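Local coordinates for proteasome assembly chaperone family protein (Thermoplasma acidophilum, PDB 3GAA) that is of unknown function but belongs to the proteasome assembly chaperone (PAC2) family, which suggests a role in building protein complexes, at residues V123-S128 / L200-A205; N26-C31 / Y210-K215; V139-E144 / D149-A154. All blocks are in the same frame, centred on the assembly; numbering follows the deposited sequence.

Contact 1. Residues V123-S128 / L200-A205; sequences VIMEGS and LSIIEA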
loop_
_atom_site.group_PDB
_atom_site.type_symbol
_atom_site.label_atom_id
_atom_site.label_comp_id
_atom_site.label_asym_id
_atom_site.label_seq_id
_atom_site.Cartn_x
_atom_site.Cartn_y
_atom_site.Cartn_z
ATOM N N VAL A 123 36.539 -1.036 -0.439
ATOM C CA VAL A 123 37.626 -1.939 -0.127
ATOM C C VAL A 123 37.249 -2.627 1.138
ATOM O O VAL A 123 36.873 -1.961 2.087
ATOM C CB VAL A 123 38.903 -1.166 0.102
ATOM C CG1 VAL A 123 39.995 -2.086 0.351
ATOM C CG2 VAL A 123 39.196 -0.290 -1.087
ATOM N N ILE A 124 37.321 -3.952 1.182
ATOM C CA ILE A 124 37.035 -4.664 2.447
ATOM C C ILE A 124 38.317 -5.156 3.106
ATOM O O ILE A 124 39.141 -5.856 2.471
ATOM C CB ILE A 124 36.102 -5.820 2.273
ATOM C CG1 ILE A 124 34.764 -5.311 1.756
ATOM C CG2 ILE A 124 35.910 -6.481 3.586
ATOM C CD1 ILE A 124 34.198 -6.174 0.650
ATOM N N MET A 125 38.492 -4.753 4.369
ATOM C CA MET A 125 39.761 -4.932 5.066
ATOM C C MET A 125 39.677 -6.138 5.914
ATOM O O MET A 125 38.782 -6.233 6.718
ATOM C CB MET A 125 40.063 -3.746 5.952
ATOM C CG MET A 125 40.580 -2.521 5.169
ATOM S SD MET A 125 40.348 -0.923 6.007
ATOM C CE MET A 125 41.875 -0.220 5.575
ATOM N N GLU A 126 40.595 -7.077 5.761
ATOM C CA GLU A 126 40.575 -8.185 6.682
ATOM C C GLU A 126 41.869 -8.917 6.946
ATOM O O GLU A 126 42.856 -8.762 6.263
ATOM C CB GLU A 126 39.424 -9.152 6.368
ATOM C CG GLU A 126 39.344 -9.694 4.977
ATOM C CD GLU A 126 37.943 -10.223 4.645
ATOM O OE1 GLU A 126 37.787 -11.291 3.970
ATOM O OE2 GLU A 126 36.980 -9.541 5.058
ATOM N N GLY A 127 41.830 -9.691 8.016
ATOM C CA GLY A 127 42.897 -10.628 8.366
ATOM C C GLY A 127 42.483 -12.088 8.212
ATOM O O GLY A 127 41.290 -12.399 8.226
ATOM N N SER A 128 43.466 -12.962 8.021
ATOM C CA SER A 128 43.259 -14.424 7.998
ATOM C C SER A 128 44.072 -15.002 9.114
ATOM O O SER A 128 45.153 -14.503 9.385
ATOM C CB SER A 128 43.681 -15.058 6.662
ATOM O OG SER A 128 44.992 -14.665 6.262
ATOM N N LEU A 200 49.288 -2.681 9.810
ATOM C CA LEU A 200 50.213 -1.904 9.013
ATOM C C LEU A 200 50.233 -2.332 7.555
ATOM O O LEU A 200 50.126 -1.496 6.697
ATOM C CB LEU A 200 51.600 -1.952 9.608
ATOM C CG LEU A 200 52.676 -1.329 8.714
ATOM C CD1 LEU A 200 52.385 0.174 8.378
ATOM C CD2 LEU A 200 53.997 -1.520 9.411
ATOM N N SER A 201 50.285 -3.622 7.264
ATOM C CA SER A 201 50.285 -4.080 5.872
ATOM C C SER A 201 49.063 -3.703 5.057
ATOM O O SER A 201 49.183 -3.396 3.824
ATOM C CB SER A 201 50.315 -5.563 5.839
ATOM O OG SER A 201 51.440 -6.003 6.534
ATOM N N ILE A 202 47.900 -3.801 5.721
ATOM C CA ILE A 202 46.637 -3.475 5.102
ATOM C C ILE A 202 46.650 -1.995 4.782
ATOM O O ILE A 202 46.229 -1.610 3.692
ATOM C CB ILE A 202 45.407 -3.824 6.017
ATOM C CG1 ILE A 202 44.537 -4.990 5.478
ATOM C CG2 ILE A 202 44.423 -2.645 6.087
ATOM C CD1 ILE A 202 45.180 -6.327 5.353
ATOM N N ILE A 203 47.151 -1.163 5.712
ATOM C CA ILE A 203 47.225 0.294 5.484
ATOM C C ILE A 203 48.185 0.628 4.327
ATOM O O ILE A 203 48.013 1.600 3.593
ATOM C CB ILE A 203 47.630 1.138 6.767
ATOM C CG1 ILE A 203 46.530 1.160 7.828
ATOM C CG2 ILE A 203 47.846 2.553 6.395
ATOM C CD1 ILE A 203 45.198 1.308 7.253
ATOM N N GLU A 204 49.212 -0.171 4.168
ATOM C CA GLU A 204 50.132 0.089 3.104
ATOM C C GLU A 204 49.529 -0.341 1.791
ATOM O O GLU A 204 49.754 0.311 0.773
ATOM C CB GLU A 204 51.401 -0.689 3.340
ATOM C CG GLU A 204 52.261 -0.143 4.437
ATOM C CD GLU A 204 53.719 -0.675 4.400
ATOM O OE1 GLU A 204 54.134 -1.338 3.389
ATOM O OE2 GLU A 204 54.459 -0.394 5.393
ATOM N N ALA A 205 48.811 -1.471 1.811
ATOM C CA ALA A 205 47.990 -1.923 0.654
ATOM C C ALA A 205 47.096 -0.762 0.193
ATOM O O ALA A 205 47.162 -0.308 -0.945
ATOM C CB ALA A 205 47.143 -3.128 1.026
#

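Contact 2. Residues N26-C31 / Y210-K215; sequences NPVVLC and YNLKIK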
loop_
_atom_site.group_PDB
_atom_site.type_symbol
_atom_site.label_atom_id
_atom_site.label_comp_id
_atom_site.label_asym_id
_atom_site.label_seq_id
_atom_site.Cartn_x
_atom_site.Cartn_y
_atom_site.Cartn_z
ATOM N N ASN A 26 32.670 11.761 -4.542
ATOM C CA ASN A 26 33.040 10.469 -5.142
ATOM C C ASN A 26 33.894 9.429 -4.393
ATOM O O ASN A 26 34.805 8.827 -4.959
ATOM C CB ASN A 26 33.634 10.725 -6.495
ATOM C CG ASN A 26 32.861 10.024 -7.509
ATOM O OD1 ASN A 26 31.698 10.421 -7.781
ATOM N ND2 ASN A 26 33.388 8.871 -7.986
ATOM N N PRO A 27 33.520 9.170 -3.143
ATOM C CA PRO A 27 34.423 8.692 -2.124
ATOM C C PRO A 27 34.847 7.260 -2.306
ATOM O O PRO A 27 34.136 6.494 -2.952
ATOM C CB PRO A 27 33.589 8.837 -0.857
ATOM C CG PRO A 27 32.187 8.721 -1.317
ATOM C CD PRO A 27 32.149 9.336 -2.636
ATOM N N VAL A 28 36.016 6.917 -1.778
ATOM C CA VAL A 28 36.418 5.510 -1.705
ATOM C C VAL A 28 36.043 5.012 -0.331
ATOM O O VAL A 28 36.397 5.675 0.662
ATOM C CB VAL A 28 37.923 5.243 -1.954
ATOM C CG1 VAL A 28 38.754 6.251 -1.351
ATOM C CG2 VAL A 28 38.274 3.932 -1.355
ATOM N N VAL A 29 35.343 3.876 -0.267
ATOM C CA VAL A 29 34.817 3.390 1.000
ATOM C C VAL A 29 35.575 2.196 1.557
ATOM O O VAL A 29 35.635 1.153 0.924
ATOM C CB VAL A 29 33.332 3.053 0.917
ATOM C CG1 VAL A 29 32.831 2.641 2.285
ATOM C CG2 VAL A 29 32.536 4.285 0.435
ATOM N N LEU A 30 36.120 2.341 2.758
ATOM C CA LEU A 30 36.876 1.262 3.381
ATOM C C LEU A 30 36.056 0.636 4.490
ATOM O O LEU A 30 35.484 1.354 5.287
ATOM C CB LEU A 30 38.178 1.823 3.957
ATOM C CG LEU A 30 39.027 2.701 3.018
ATOM C CD1 LEU A 30 40.028 3.556 3.834
ATOM C CD2 LEU A 30 39.724 1.878 1.913
ATOM N N CYS A 31 36.026 -0.699 4.579
ATOM C CA CYS A 31 35.215 -1.407 5.601
ATOM C C CYS A 31 35.957 -2.318 6.517
ATOM O O CYS A 31 36.862 -3.019 6.061
ATOM C CB CYS A 31 34.227 -2.311 4.918
ATOM S SG CYS A 31 33.352 -1.410 3.749
ATOM N N TYR A 210 45.322 3.312 -3.679
ATOM C CA TYR A 210 44.404 4.463 -3.772
ATOM C C TYR A 210 45.035 5.771 -3.410
ATOM O O TYR A 210 44.389 6.812 -3.425
ATOM C CB TYR A 210 43.178 4.240 -2.887
ATOM C CG TYR A 210 42.368 3.118 -3.446
ATOM C CD1 TYR A 210 41.582 3.324 -4.572
ATOM C CD2 TYR A 210 42.477 1.823 -2.955
ATOM C CE1 TYR A 210 40.876 2.299 -5.181
ATOM C CE2 TYR A 210 41.752 0.756 -3.570
ATOM C CZ TYR A 210 40.954 1.026 -4.686
ATOM O OH TYR A 210 40.245 0.039 -5.335
ATOM N N ASN A 211 46.304 5.730 -3.059
ATOM C CA ASN A 211 47.008 6.931 -2.801
ATOM C C ASN A 211 46.274 7.854 -1.841
ATOM O O ASN A 211 46.426 9.054 -1.858
ATOM C CB ASN A 211 47.284 7.608 -4.119
ATOM C CG ASN A 211 48.297 8.712 -3.975
ATOM O OD1 ASN A 211 48.046 9.859 -4.409
ATOM N ND2 ASN A 211 49.433 8.413 -3.299
ATOM N N LEU A 212 45.465 7.279 -0.970
ATOM C CA LEU A 212 45.092 7.968 0.254
ATOM C C LEU A 212 46.470 8.124 0.775
ATOM O O LEU A 212 47.352 7.403 0.274
ATOM C CB LEU A 212 44.281 7.059 1.144
ATOM C CG LEU A 212 43.120 6.357 0.429
ATOM C CD1 LEU A 212 42.072 5.912 1.454
ATOM C CD2 LEU A 212 42.521 7.270 -0.635
ATOM N N LYS A 213 46.758 9.013 1.707
ATOM C CA LYS A 213 48.131 8.951 2.234
ATOM C C LYS A 213 48.082 8.838 3.716
ATOM O O LYS A 213 48.409 9.744 4.429
ATOM C CB LYS A 213 48.926 10.130 1.746
ATOM C CG LYS A 213 49.455 9.947 0.306
ATOM C CD LYS A 213 49.177 11.192 -0.579
ATOM C CE LYS A 213 49.947 12.418 -0.194
ATOM N NZ LYS A 213 50.179 13.271 -1.426
ATOM N N ILE A 214 47.598 7.694 4.158
ATOM C CA ILE A 214 47.436 7.423 5.558
ATOM C C ILE A 214 48.850 7.249 6.177
ATOM O O ILE A 214 49.722 6.626 5.603
ATOM C CB ILE A 214 46.587 6.192 5.768
ATOM C CG1 ILE A 214 45.289 6.292 4.974
ATOM C CG2 ILE A 214 46.203 6.101 7.160
ATOM C CD1 ILE A 214 44.625 4.954 4.605
ATOM N N LYS A 215 49.035 7.801 7.366
ATOM C CA LYS A 215 50.345 8.143 7.854
ATOM C C LYS A 215 51.173 7.005 8.432
ATOM O O LYS A 215 52.423 7.025 8.241
ATOM C CB LYS A 215 50.289 9.167 8.996
ATOM C CG LYS A 215 50.109 10.593 8.693
ATOM C CD LYS A 215 49.942 11.407 10.037
ATOM C CE LYS A 215 49.825 12.948 9.739
ATOM N NZ LYS A 215 49.408 13.808 10.908
#

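Contact 3. Residues V139-E144 / D149-A154; sequences VFAVAE and DKFKKA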
loop_
_atom_site.group_PDB
_atom_site.type_symbol
_atom_site.label_atom_id
_atom_site.label_comp_id
_atom_site.label_asym_id
_atom_site.label_seq_id
_atom_site.Cartn_x
_atom_site.Cartn_y
_atom_site.Cartn_z
ATOM N N VAL A 139 50.476 -9.433 1.544
ATOM C CA VAL A 139 49.088 -9.035 1.427
ATOM C C VAL A 139 48.440 -9.769 0.262
ATOM O O VAL A 139 49.013 -9.887 -0.790
ATOM C CB VAL A 139 48.889 -7.500 1.297
ATOM C CG1 VAL A 139 47.407 -7.172 1.178
ATOM C CG2 VAL A 139 49.394 -6.825 2.496
ATOM N N PHE A 140 47.220 -10.234 0.473
ATOM C CA PHE A 140 46.459 -10.799 -0.619
ATOM C C PHE A 140 45.332 -9.921 -0.935
ATOM O O PHE A 140 44.973 -9.062 -0.141
ATOM C CB PHE A 140 45.963 -12.189 -0.297
ATOM C CG PHE A 140 47.039 -13.088 0.083
ATOM C CD1 PHE A 140 47.810 -13.707 -0.898
ATOM C CD2 PHE A 140 47.381 -13.228 1.400
ATOM C CE1 PHE A 140 48.909 -14.546 -0.538
ATOM C CE2 PHE A 140 48.450 -14.072 1.780
ATOM C CZ PHE A 140 49.217 -14.735 0.813
ATOM N N ALA A 141 44.811 -10.149 -2.128
ATOM C CA ALA A 141 43.690 -9.425 -2.680
ATOM C C ALA A 141 42.659 -10.362 -3.314
ATOM O O ALA A 141 43.004 -11.315 -4.052
ATOM C CB ALA A 141 44.171 -8.481 -3.720
ATOM N N VAL A 142 41.380 -10.072 -3.076
ATOM C CA VAL A 142 40.376 -10.507 -4.017
ATOM C C VAL A 142 39.883 -9.269 -4.748
ATOM O O VAL A 142 39.431 -8.337 -4.127
ATOM C CB VAL A 142 39.282 -11.368 -3.391
ATOM C CG1 VAL A 142 39.558 -11.679 -1.904
ATOM C CG2 VAL A 142 37.933 -10.771 -3.674
ATOM N N ALA A 143 40.086 -9.247 -6.072
ATOM C CA ALA A 143 39.599 -8.188 -6.956
ATOM C C ALA A 143 39.324 -8.799 -8.331
ATOM O O ALA A 143 39.532 -9.970 -8.534
ATOM C CB ALA A 143 40.608 -7.059 -7.063
ATOM N N GLU A 144 38.848 -8.001 -9.276
ATOM C CA GLU A 144 38.701 -8.446 -10.657
ATOM C C GLU A 144 40.010 -8.400 -11.411
ATOM O O GLU A 144 40.908 -7.644 -11.048
ATOM C CB GLU A 144 37.695 -7.581 -11.366
ATOM C CG GLU A 144 36.303 -7.761 -10.769
ATOM C CD GLU A 144 35.273 -6.823 -11.388
ATOM O OE1 GLU A 144 35.254 -5.597 -11.024
ATOM O OE2 GLU A 144 34.483 -7.311 -12.232
ATOM N N ASP A 149 45.751 -7.670 -11.708
ATOM C CA ASP A 149 46.935 -7.551 -12.530
ATOM C C ASP A 149 47.766 -6.334 -12.209
ATOM O O ASP A 149 48.970 -6.467 -12.113
ATOM C CB ASP A 149 46.545 -7.603 -14.013
ATOM C CG ASP A 149 46.230 -9.075 -14.500
ATOM O OD1 ASP A 149 45.763 -9.948 -13.680
ATOM O OD2 ASP A 149 46.465 -9.360 -15.716
ATOM N N LYS A 150 47.146 -5.166 -12.024
ATOM C CA LYS A 150 47.844 -4.000 -11.465
ATOM C C LYS A 150 48.452 -4.346 -10.106
ATOM O O LYS A 150 49.645 -4.214 -9.900
ATOM C CB LYS A 150 46.896 -2.820 -11.281
ATOM C CG LYS A 150 46.286 -2.222 -12.569
ATOM C CD LYS A 150 45.768 -0.743 -12.359
ATOM C CE LYS A 150 44.385 -0.410 -13.038
ATOM N NZ LYS A 150 43.179 -0.523 -12.054
ATOM N N PHE A 151 47.629 -4.830 -9.188
ATOM C CA PHE A 151 48.095 -5.217 -7.849
ATOM C C PHE A 151 49.242 -6.179 -7.803
ATOM O O PHE A 151 49.933 -6.253 -6.809
ATOM C CB PHE A 151 46.969 -5.842 -7.037
ATOM C CG PHE A 151 45.878 -4.891 -6.649
ATOM C CD1 PHE A 151 45.999 -3.524 -6.838
ATOM C CD2 PHE A 151 44.723 -5.388 -6.059
ATOM C CE1 PHE A 151 44.981 -2.659 -6.464
ATOM C CE2 PHE A 151 43.691 -4.539 -5.684
ATOM C CZ PHE A 151 43.812 -3.172 -5.896
ATOM N N LYS A 152 49.429 -6.925 -8.871
ATOM C CA LYS A 152 50.467 -7.959 -8.933
ATOM C C LYS A 152 51.861 -7.384 -9.178
ATOM O O LYS A 152 52.853 -7.835 -8.614
ATOM C CB LYS A 152 50.158 -8.895 -10.072
ATOM C CG LYS A 152 50.809 -10.234 -9.924
ATOM C CD LYS A 152 49.844 -11.366 -10.357
ATOM C CE LYS A 152 48.521 -11.436 -9.505
ATOM N NZ LYS A 152 47.443 -12.151 -10.257
ATOM N N LYS A 153 51.931 -6.373 -10.030
ATOM C CA LYS A 153 53.152 -5.599 -10.169
ATOM C C LYS A 153 53.458 -4.913 -8.835
ATOM O O LYS A 153 54.575 -4.501 -8.606
ATOM C CB LYS A 153 53.009 -4.554 -11.275
ATOM C CG LYS A 153 52.618 -5.128 -12.642
ATOM C CD LYS A 153 51.868 -4.097 -13.560
ATOM C CE LYS A 153 50.586 -4.743 -14.252
ATOM N NZ LYS A 153 49.741 -3.836 -15.174
ATOM N N ALA A 154 52.462 -4.769 -7.959
ATOM C CA ALA A 154 52.647 -4.087 -6.677
ATOM C C ALA A 154 53.108 -5.018 -5.580
ATOM O O ALA A 154 53.324 -4.566 -4.458
ATOM C CB ALA A 154 51.365 -3.410 -6.257
#

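Contact 1. Residues V123-S128 / L200-A205
Met125 meets the helix segment 200-205 through apolar packing, with its terminal methyl doing most of the touching. Met125 CE lies 3.6 Å from Ile202 CG2, and Met125 CG is also near that branch methyl at 4.0 Å, so Ile202 CG2 rests against both ends of the thioether arm. The same CE reaches the delta methyl of the next residue, Ile203 CD1, at 4.0 Å. Rotation about the CG-SD bond (chi3 140°) bends the arm and swings CE toward this pair of isoleucines at an oblique crossing.

A second kind of contact is side chain against backbone: the delta methyl of Ile202 sits 3.5 Å from the carbonyl oxygen of Glu126. With no hydrogen bond between the segments, it is van der Waals packing. Ala43 of helix 39-51 touches both Met125 and Ile202 and so joins the cluster.

The segment axes approach to 9.3 Å at 151°, so helix 200-205 runs roughly antiparallel to strand 123-128. An interior strand of the sheet, paired with strands 28-32 and 181-190 and packed by aliphatic residues against a surface helix, is the layered alpha/beta architecture of this PAC2 domain.

Contact 2. Residues N26-C31 / Y210-K215
This is a purely apolar contact between a sheet strand and the loop that follows a helix, buried on one face of the central sheet. Strand 28-32 lies inside the mixed sheet of the PAC2-family alpha/beta domain, between strands 89-94 and 121-130, while residues 210-215 connect helix 196-210 to helix 219-243. No hydrogen bond links the two segments. The evidence for packing alone is that every approach within 4.5 Å is between methyl groups, and that the nearest CA atoms, those of Val28 and Tyr210, stay 8.3 Å apart.

Val28 and Leu30, two positions apart on the strand, both point toward the loop, and Leu212 points back at them. Both pairs reach for each other tip to tip. Leu212 has its CG beside the backbone N (chi1 -49°), and its two methyls part toward different partners.

Tyr210 and Ile214 stand farther off. The nearest approach of the Tyr210 ring is 4.7 Å, from its CD1 to Val28 CG2, and its hydroxyl is hydrogen-bonded away from the contact, to Glu121 and Lys147. Ile214 also faces the strand, yet its CD1 comes no nearer to Leu30 CD1 than 4.9 Å. Val89 and Ile206 each touch both Leu30 and Leu212, so the neighbouring strand and the helix before the loop close the cluster.

The chain turns out of helix 196-210 at Asn211, whose positive phi (50°) marks the first non-helical residue and sets Leu212 directly after the turn. There the fork divides its work: Leu212 CD1 meets Leu30 CD1 at 3.9 Å, and Leu212 CD2 meets Val28 CG1 at 4.0 Å.

Contact 3. Residues V139-E144 / D149-A154
Phe151 reaches from the helix to two alanine methyls, those of Ala141 and Ala143, and its atoms can be taken in order. Phe151 CB points toward the strand but is still 5.1 Å from Ala141 CB, so the first carbon makes no close contact. Phe151 CG, turned beside the backbone N (chi1 -68°), directs the ring onward and remains 4.9 Å from Ala141 CB. The ring then divides into two sides. On one, Phe151 CD2 comes to 3.9 Å from Ala141 CB, the closest approach between the segments, and Phe151 CE2 follows at 4.2 Å from Ala143 CB. On the other side, CD1 and CE1 lie beyond contact distance of both methyls. At the tip, Phe151 CZ is 5.2 Å from Ala143 CB. Both methyls approach the ring obliquely.

The two segments belong to a beta-alpha-beta unit: strand 140-142 is followed by helix 145-153, and strand 157-158 returns parallel to strand 140-142. Only Ala143 and Glu144 separate strand 140-142 from helix 145-153, and Glu144 holds the N-cap position. Ala141 and Ala143, two apart, both point toward the helix and present their methyls to the ring; the CA atoms of Ala141 and Phe151 are 8.0 Å apart.

Beyond the unit, the Phe151 ring meets that of Phe185 on strand 181-190 with planes at about 45°, and it also touches Leu183 of that strand and Ala209 of helix 196-210. Val142, whose CB is directed away from the helix, packs on Leu75 of the second subunit.

Overall arrangement
All three contacts are buried, apolar and without hydrogen bonds between their segments, and all reach one sheet. Contacts 1 and 2 are the more central, 10 and 12 Å from the centre of the chain, against 19 Å for contact 3. They use neighbouring strands and the same helix with its following loop; Val123 and Val29 are joined by a probable backbone hydrogen bond. Contact 3 lies toward the far edge of the sheet, where an aromatic ring and alanines replace the aliphatic branches and thioether, and a second subunit comes near. It meets contact 1 where Val139 packs on Ser201 and Ala205, but does not touch contact 2.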